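Local coordinates for protein gamma-glutamyl-gamma-aminobutyrate hydrolase PuuD (Escherichia coli, PDB 6VTV) that hydrolyses the gamma-glutamyl linkage of gamma-glutamyl-gamma-aminobutyrate, releasing 4-aminobutanoate and glutamate in the last step of the route from putrescine to 4-aminobutanoate, at residues A102-A107 with V125-G130. Residues are numbered along the deposited sequence; the frame is centred on the assembly and turned at random.
Sequences AIINAA and VVATGG
I104 and A127 show how segments of two neighbouring helices can meet through one small apolar patch while water bridges the polar side next to it. Both CA-CB bonds point across the gap, and the closest pair of CA atoms, I104 CA and A127 CA, is 7.1 Å apart. The alanine methyl is met by both arms of the isoleucine: CG2 lies 3.8 Å from A127 CB, and CD1 reaches the same CB at 4.0 Å. Rotation about CA-CB sets this fork, with CG2 trans to the backbone N and CG1 turned beside that N (chi1 -71°); chi2 of 168° then extends CD1 alongside the methyl. M101 and L108 of the same helix continue the packing, on A127 and T128.

One residue on, the CB of N105 leaves to one side of the gap, and its amide end turns back toward A127. Two waters link this amide to A127 O: one accepts from N105 ND2 at 3.0 Å, though its approach to A127 O is doubtfully short; the other lies 2.9 Å from N105 OD1 and 3.1 Å from A127 O, placed to bond to both. Here helix 119-127 stops: G129, at positive phi, forms a Schellman motif, G130 N bonding V125 O and G129 N bonding V126 O. Such packing joins helices that follow successive parallel strands, 68-71 and 114-117, in the alpha/beta fold of class I glutamine amidotransferases.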
loop_
_atom_site.group_PDB
_atom_site.type_symbol
_atom_site.label_atom_id
_atom_site.label_comp_id
_atom_site.label_asym_id
_atom_site.label_seq_id
_atom_site.Cartn_x
_atom_site.Cartn_y
_atom_site.Cartn_z
ATOM N N ALA B 102 -0.607 -9.850 14.597
ATOM C CA ALA B 102 0.789 -10.271 14.547
ATOM C C ALA B 102 1.731 -9.083 14.702
ATOM O O ALA B 102 2.714 -9.152 15.448
ATOM C CB ALA B 102 1.066 -11.014 13.239
ATOM N N ILE B 103 1.444 -7.979 14.011
ATOM C CA ILE B 103 2.380 -6.861 14.029
ATOM C C ILE B 103 2.289 -6.073 15.336
ATOM O O ILE B 103 3.271 -5.447 15.749
ATOM C CB ILE B 103 2.164 -5.962 12.799
ATOM C CG1 ILE B 103 3.435 -5.164 12.499
ATOM C CG2 ILE B 103 0.971 -5.035 12.996
ATOM C CD1 ILE B 103 3.506 -4.641 11.086
ATOM N N ILE B 104 1.138 -6.094 16.013
ATOM C CA ILE B 104 1.049 -5.453 17.323
ATOM C C ILE B 104 1.903 -6.204 18.337
ATOM O O ILE B 104 2.744 -5.613 19.023
ATOM C CB ILE B 104 -0.417 -5.358 17.788
ATOM C CG1 ILE B 104 -1.189 -4.326 16.967
ATOM C CG2 ILE B 104 -0.482 -5.004 19.267
ATOM C CD1 ILE B 104 -2.688 -4.391 17.184
ATOM N N ASN B 105 1.699 -7.522 18.441
ATOM C CA ASN B 105 2.460 -8.330 19.390
ATOM C C ASN B 105 3.957 -8.217 19.139
ATOM O O ASN B 105 4.751 -8.144 20.085
ATOM C CB ASN B 105 2.022 -9.791 19.299
ATOM C CG ASN B 105 0.672 -10.037 19.939
ATOM O OD1 ASN B 105 0.419 -9.614 21.066
ATOM N ND2 ASN B 105 -0.206 -10.724 19.218
ATOM N N ALA B 106 4.362 -8.206 17.869
ATOM C CA ALA B 106 5.778 -8.082 17.548
ATOM C C ALA B 106 6.312 -6.705 17.919
ATOM O O ALA B 106 7.407 -6.589 18.481
ATOM C CB ALA B 106 6.001 -8.368 16.065
ATOM N N ALA B 107 5.551 -5.650 17.622
ATOM C CA ALA B 107 6.013 -4.301 17.930
ATOM C C ALA B 107 6.038 -4.038 19.431
ATOM O O ALA B 107 6.832 -3.214 19.899
ATOM C CB ALA B 107 5.135 -3.265 17.227
ATOM N N VAL B 125 -6.860 -3.108 21.801
ATOM C CA VAL B 125 -7.560 -3.636 22.967
ATOM C C VAL B 125 -7.674 -5.152 22.879
ATOM O O VAL B 125 -7.438 -5.866 23.862
ATOM C CB VAL B 125 -8.942 -2.968 23.103
ATOM C CG1 VAL B 125 -9.786 -3.682 24.147
ATOM C CG2 VAL B 125 -8.782 -1.495 23.452
ATOM N N VAL B 126 -8.017 -5.670 21.699
ATOM C CA VAL B 126 -8.191 -7.111 21.551
ATOM C C VAL B 126 -6.843 -7.824 21.596
ATOM O O VAL B 126 -6.724 -8.912 22.171
ATOM C CB VAL B 126 -8.962 -7.422 20.254
ATOM C CG1 VAL B 126 -8.974 -8.919 19.979
ATOM C CG2 VAL B 126 -10.382 -6.890 20.350
ATOM N N ALA B 127 -5.805 -7.220 21.009
ATOM C CA ALA B 127 -4.510 -7.891 20.939
ATOM C C ALA B 127 -3.893 -8.084 22.318
ATOM O O ALA B 127 -3.138 -9.040 22.529
ATOM C CB ALA B 127 -3.553 -7.107 20.041
ATOM N N THR B 128 -4.199 -7.201 23.265
ATOM C CA THR B 128 -3.620 -7.263 24.599
ATOM C C THR B 128 -4.532 -7.951 25.608
ATOM O O THR B 128 -4.253 -7.903 26.811
ATOM C CB THR B 128 -3.263 -5.856 25.081
ATOM O OG1 THR B 128 -4.378 -4.979 24.873
ATOM C CG2 THR B 128 -2.059 -5.329 24.312
ATOM N N GLY B 129 -5.605 -8.591 25.153
ATOM C CA GLY B 129 -6.454 -9.386 26.015
ATOM C C GLY B 129 -7.802 -8.789 26.356
ATOM O O GLY B 129 -8.510 -9.355 27.197
ATOM N N GLY B 130 -8.185 -7.673 25.740
ATOM C CA GLY B 130 -9.448 -7.028 26.027
ATOM C C GLY B 130 -10.571 -7.527 25.139
ATOM O O GLY B 130 -10.441 -8.503 24.396
HETATM O O HOH W 1 -2.679 -10.865 20.891
HETATM O O HOH W 2 -0.774 -10.961 23.299
#